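Local coordinates for extracellular solute-binding protein, family 1 (Trichodesmium erythraeum IMS101, PDB 6G7N) that binds ferric iron and probably serves as the solute-binding component of an ABC transporter for iron uptake, at residues K83-A86 with N87-S90; V277-A280 with S281-P285. One frame throughout, in Å; residues are numbered along the deposited sequence. Where two conformers were deposited one is given.

Contact 1 (K83-A86 with N87-S90); sequences KIPA and NLRS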
ATOM      1  N   LYS A  83      -4.640   1.209 -19.038  1.00  8.90           N
ATOM      2  CA  LYS A  83      -5.276   0.371 -18.040  1.00  9.02           C
ATOM      3  C   LYS A  83      -4.976   0.770 -16.592  1.00  8.79           C
ATOM      4  O   LYS A  83      -5.790   0.470 -15.714  1.00  9.48           O
ATOM      5  CB  LYS A  83      -4.909  -1.108 -18.257  1.00  9.72           C
ATOM      6  CG  LYS A  83      -5.431  -1.672 -19.581  1.00 11.13           C
ATOM      7  CD  LYS A  83      -6.946  -1.727 -19.659  1.00 13.19           C
ATOM      8  CE  LYS A  83      -7.419  -2.365 -20.940  1.00 15.35           C
ATOM      9  NZ  LYS A  83      -8.899  -2.461 -20.998  1.00 17.97           N
ATOM     10  N   ILE A  84      -3.814   1.373 -16.325  1.00  8.63           N
ATOM     11  CA  ILE A  84      -3.461   1.771 -14.955  1.00  8.73           C
ATOM     12  C   ILE A  84      -3.827   3.231 -14.792  1.00  8.68           C
ATOM     13  O   ILE A  84      -3.350   4.090 -15.542  1.00  8.74           O
ATOM     14  CB  ILE A  84      -1.997   1.513 -14.640  1.00  9.01           C
ATOM     15  CG1 ILE A  84      -1.648   0.045 -14.844  1.00  9.04           C
ATOM     16  CG2 ILE A  84      -1.682   1.965 -13.238  1.00  9.45           C
ATOM     17  CD1 ILE A  84      -0.196  -0.306 -14.671  1.00 10.14           C
ATOM     18  N   PRO A  85      -4.685   3.562 -13.796  1.00  8.82           N
ATOM     19  CA  PRO A  85      -5.012   4.960 -13.572  1.00  8.89           C
ATOM     20  C   PRO A  85      -3.756   5.813 -13.403  1.00  8.50           C
ATOM     21  O   PRO A  85      -2.805   5.394 -12.749  1.00  8.43           O
ATOM     22  CB  PRO A  85      -5.828   4.913 -12.252  1.00 10.29           C
ATOM     23  CG  PRO A  85      -6.389   3.531 -12.201  1.00 11.67           C
ATOM     24  CD  PRO A  85      -5.348   2.661 -12.829  1.00  9.91           C
ATOM     25  N   ALA A  86      -3.791   7.038 -13.947  1.00  8.68           N
ATOM     26  CA  ALA A  86      -2.614   7.896 -13.915  1.00  8.33           C
ATOM     27  C   ALA A  86      -2.080   8.145 -12.514  1.00  8.29           C
ATOM     28  O   ALA A  86      -0.874   8.249 -12.318  1.00  8.94           O
ATOM     29  CB  ALA A  86      -2.915   9.221 -14.591  1.00  9.27           C
ATOM     30  N   ASN A  87      -2.976   8.249 -11.536  1.00  8.20           N
ATOM     31  CA  ASN A  87      -2.567   8.507 -10.156  1.00  8.30           C
ATOM     32  C   ASN A  87      -1.811   7.354  -9.519  1.00  8.42           C
ATOM     33  O   ASN A  87      -1.189   7.549  -8.475  1.00  8.98           O
ATOM     34  CB  ASN A  87      -3.765   8.922  -9.295  1.00  9.36           C
ATOM     35  CG  ASN A  87      -4.860   7.879  -9.255  1.00  9.16           C
ATOM     36  OD1 ASN A  87      -5.442   7.561 -10.308  1.00 10.03           O
ATOM     37  ND2 ASN A  87      -5.139   7.316  -8.078  1.00  9.98           N
ATOM     38  N   LEU A  88      -1.901   6.149 -10.098  1.00  8.21           N
ATOM     39  CA  LEU A  88      -1.309   4.950  -9.557  1.00  8.60           C
ATOM     40  C   LEU A  88      -0.053   4.514 -10.322  1.00  8.63           C
ATOM     41  O   LEU A  88       0.406   3.379 -10.144  1.00  9.80           O
ATOM     42  CB  LEU A  88      -2.335   3.812  -9.511  1.00  8.69           C
ATOM     43  CG  LEU A  88      -3.621   4.121  -8.738  1.00  9.08           C
ATOM     44  CD1 LEU A  88      -4.541   2.910  -8.739  1.00 11.03           C
ATOM     45  CD2 LEU A  88      -3.345   4.565  -7.306  1.00  9.72           C
ATOM     46  N   ARG A  89       0.515   5.404 -11.138  1.00  8.71           N
ATOM     47  CA  ARG A  89       1.775   5.096 -11.828  1.00  9.10           C
ATOM     48  C   ARG A  89       2.688   6.318 -11.776  1.00  9.05           C
ATOM     49  O   ARG A  89       2.267   7.472 -11.662  1.00  9.42           O
ATOM     50  CB  ARG A  89       1.531   4.612 -13.270  1.00  9.05           C
ATOM     51  CG  ARG A  89       0.515   5.407 -14.072  1.00  8.94           C
ATOM     52  CD  ARG A  89       0.384   4.889 -15.519  1.00  9.13           C
ATOM     53  NE  ARG A  89      -0.821   5.377 -16.203  1.00  9.04           N
ATOM     54  CZ  ARG A  89      -0.934   6.564 -16.796  1.00  9.30           C
ATOM     55  NH1 ARG A  89      -2.089   6.859 -17.413  1.00  9.34           N
ATOM     56  NH2 ARG A  89       0.052   7.456 -16.774  1.00  9.82           N
ATOM     57  N   SER A  90       3.996   6.041 -11.859  1.00  9.15           N
ATOM     58  CA  SER A  90       5.002   7.100 -11.824  1.00  9.35           C
ATOM     59  C   SER A  90       4.770   8.088 -12.966  1.00  9.41           C
ATOM     60  O   SER A  90       4.721   7.654 -14.127  1.00  9.80           O
ATOM     61  CB  SER A  90       6.359   6.464 -12.094  1.00  9.79           C
ATOM     62  OG  SER A  90       7.381   7.417 -12.307  1.00 11.44           O
TER
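The Arg89 side chain folds back over Ala86 to Ile84, across a pair of overlapping type I beta turns just beyond helix 78-83. In the first turn, Leu88 N donates to Pro85 O at 2.9 Å. The second, from Arg89 N to Ala86 O, is a weak bond. Ile84 O, at the point where the chain leaves the helix, is taken by a side chain: Arg89 NE lies 2.9 Å from Ile84 O, with an N-H...O angle of 153°. That donor sits above the carbonyl plane, and the oxygen is tilted somewhat from the guanidinium plane. Arg89 gets there because CG stands between its backbone N and carbonyl carbon (chi1 45°) and the chain then runs extended to NE. Ala86 CA meets one face of the guanidinium over its centre, while NH1 makes a weak bond to Asn81 O in the helix. A leucine in place of Arg89 would probably leave Ile84 O without this donor and the loop less firmly tied to the helix end. From outside the loop, Asn295 ND2 bonds to Arg89 O, and backbone bonds link Asn87 with Val296 and Leu88 with Gly97. Among the apolar groups, Ile84 CG2 meets Leu88 CB at 4.2 Å, and Pro85 CG lies 4.0 Å from Leu88 CD1.

Contact 2 (V277-A280 with S281-P285); sequences VPIA and SVLKP
The flat group here is the Ala280 carbonyl, which receives Leu283 and Lys284 from different directions. Leu283 N stands over the carbonyl plane, 55° out of it, and donates to Ala280 O across 2.9 Å. Lys284 N approaches instead from beyond the oxygen, nearly in line with the C=O bond, and is the longer partner at 3.2 Å from Ala280 O. One buried residue thus supplies an acceptor gripped by two consecutive amides, though both N-H directions are well bent, at 135° and 138°. The Lys284 side chain runs extended back beside the preceding backbone: its CG passes Ala280 O, and CE comes to 3.3 Å from Ile279 O. Alongside these bonds, Ile279 and Leu283 cross at about a right angle. The branch that touches is Ile279 CG2, anti to its own backbone N, and it meets Leu283 CB at 3.7 Å. Ala280 CB has looser neighbours in Val282 CG1 at 4.1 Å and Leu283 CD1 at 4.2 Å. Val282 and Leu283 both pack on Ala200 of helix 196-204, whose Tyr197 and Tyr198 coordinate the iron; Leu283 also touches Tyr271, while its side chain stays about 13 Å from the bound D-alanine. With helical torsions at 281-283 and both the i+3 and i+4 amides on one carbonyl, this is a single helical turn, an alpha turn with a beta turn nested inside it.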
ATOM      1  N   VAL A 277     -12.594  -4.607 -13.497  1.00 13.03           N
ATOM      2  CA  VAL A 277     -12.282  -5.906 -12.934  1.00 12.83           C
ATOM      3  C   VAL A 277     -13.113  -6.069 -11.653  1.00 12.54           C
ATOM      4  O   VAL A 277     -13.066  -5.209 -10.767  1.00 13.54           O
ATOM      5  CB  VAL A 277     -10.779  -6.009 -12.645  1.00 12.37           C
ATOM      6  CG1 VAL A 277     -10.451  -7.324 -11.956  1.00 13.10           C
ATOM      7  CG2 VAL A 277      -9.990  -5.877 -13.933  1.00 13.54           C
ATOM      8  N   PRO A 278     -13.844  -7.172 -11.513  1.00 14.11           N
ATOM      9  CA  PRO A 278     -14.626  -7.382 -10.299  1.00 15.03           C
ATOM     10  C   PRO A 278     -13.772  -7.379  -9.033  1.00 14.79           C
ATOM     11  O   PRO A 278     -12.624  -7.833  -9.035  1.00 16.29           O
ATOM     12  CB  PRO A 278     -15.303  -8.738 -10.532  1.00 17.39           C
ATOM     13  CG  PRO A 278     -15.419  -8.797 -12.022  1.00 18.27           C
ATOM     14  CD  PRO A 278     -14.111  -8.222 -12.513  1.00 16.08           C
ATOM     15  N   ILE A 279     -14.384  -6.900  -7.963  1.00 16.64           N
ATOM     16  CA  ILE A 279     -13.803  -6.764  -6.645  1.00 17.36           C
ATOM     17  C   ILE A 279     -13.907  -8.093  -5.884  1.00 17.33           C
ATOM     18  O   ILE A 279     -14.907  -8.789  -6.011  1.00 19.31           O
ATOM     19  CB  ILE A 279     -14.615  -5.655  -5.871  1.00 20.30           C
ATOM     20  CG1 ILE A 279     -14.635  -4.332  -6.665  1.00 20.55           C
ATOM     21  CG2 ILE A 279     -14.079  -5.424  -4.473  1.00 22.53           C
ATOM     22  CD1 ILE A 279     -13.269  -3.930  -7.119  1.00 19.45           C
ATOM     23  N   ALA A 280     -12.901  -8.425  -5.065  1.00 17.08           N
ATOM     24  CA  ALA A 280     -12.954  -9.629  -4.217  1.00 17.81           C
ATOM     25  C   ALA A 280     -14.229  -9.688  -3.382  1.00 16.52           C
ATOM     26  O   ALA A 280     -14.673  -8.661  -2.815  1.00 17.22           O
ATOM     27  CB  ALA A 280     -11.759  -9.709  -3.277  1.00 18.02           C
ATOM     28  N   SER A 281     -14.774 -10.889  -3.225  1.00 17.44           N
ATOM     29  CA  SER A 281     -15.999 -11.043  -2.450  0.50 18.56           C
ATOM     30  C   SER A 281     -15.884 -10.492  -1.023  1.00 17.34           C
ATOM     31  O   SER A 281     -16.830  -9.883  -0.519  1.00 19.00           O
ATOM     32  CB  SER A 281     -16.426 -12.506  -2.417  0.50 20.34           C
ATOM     33  OG  SER A 281     -16.661 -12.964  -3.734  0.50 23.90           O
ATOM     34  N   VAL A 282     -14.722 -10.661  -0.391  1.00 16.06           N
ATOM     35  CA  VAL A 282     -14.526 -10.200   0.973  1.00 16.53           C
ATOM     36  C   VAL A 282     -14.569  -8.667   1.076  1.00 15.15           C
ATOM     37  O   VAL A 282     -14.863  -8.115   2.132  1.00 17.25           O
ATOM     38  CB  VAL A 282     -13.191 -10.751   1.553  1.00 16.50           C
ATOM     39  CG1 VAL A 282     -11.968 -10.182   0.834  1.00 16.73           C
ATOM     40  CG2 VAL A 282     -13.090 -10.517   3.060  1.00 18.24           C
ATOM     41  N   LEU A 283     -14.203  -7.965  -0.001  1.00 14.85           N
ATOM     42  CA  LEU A 283     -14.221  -6.502   0.002  1.00 14.68           C
ATOM     43  C   LEU A 283     -15.579  -5.894  -0.331  1.00 14.79           C
ATOM     44  O   LEU A 283     -15.846  -4.761   0.073  1.00 15.96           O
ATOM     45  CB  LEU A 283     -13.154  -5.968  -0.962  1.00 13.40           C
ATOM     46  CG  LEU A 283     -11.712  -6.346  -0.615  1.00 14.12           C
ATOM     47  CD1 LEU A 283     -10.748  -5.941  -1.724  1.00 14.17           C
ATOM     48  CD2 LEU A 283     -11.287  -5.737   0.711  1.00 15.15           C
ATOM     49  N   LYS A 284     -16.430  -6.615  -1.050  1.00 16.99           N
ATOM     50  CA  LYS A 284     -17.725  -6.058  -1.479  1.00 18.61           C
ATOM     51  C   LYS A 284     -18.589  -5.506  -0.332  1.00 18.51           C
ATOM     52  O   LYS A 284     -19.209  -4.452  -0.506  1.00 19.79           O
ATOM     53  CB  LYS A 284     -18.523  -7.051  -2.334  1.00 21.98           C
ATOM     54  CG  LYS A 284     -17.935  -7.340  -3.715  1.00 24.64           C
ATOM     55  CD  LYS A 284     -18.859  -8.283  -4.483  1.00 29.24           C
ATOM     56  CE  LYS A 284     -18.167  -8.983  -5.636  1.00 37.55           C
ATOM     57  NZ  LYS A 284     -19.120  -9.860  -6.386  1.00 42.95           N
ATOM     58  N   PRO A 285     -18.647  -6.180   0.841  1.00 18.57           N
ATOM     59  CA  PRO A 285     -19.526  -5.644   1.899  1.00 20.00           C
ATOM     60  C   PRO A 285     -19.165  -4.260   2.398  1.00 20.84           C
ATOM     61  O   PRO A 285     -20.020  -3.560   2.937  1.00 23.94           O
ATOM     62  CB  PRO A 285     -19.398  -6.685   3.022  1.00 22.88           C
ATOM     63  CG  PRO A 285     -19.009  -7.943   2.320  1.00 22.14           C
ATOM     64  CD  PRO A 285     -18.129  -7.509   1.191  1.00 18.90           C
TER

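Contact 1 comes first along the chain, between helix 78-83 and strand 96-108; contact 2 follows much later, in the loop after strand 271-272. Their centres are 21 Å apart and their nearest atoms about 8 Å, so they do not touch. The mixed sheet relates them: strands 96-108 and 271-272 pair antiparallel, with Leu88 resting on Lys100 of one and Leu283 on Tyr271 of the other. The chain leaving contact 2 also returns to contact 1, where Asn295 and Val296 bond to it just before helix 297-301. Both are thus loop turns set against neighbouring, paired strands of the binding-protein fold, with contact 2 also touching the helix that carries two iron ligands.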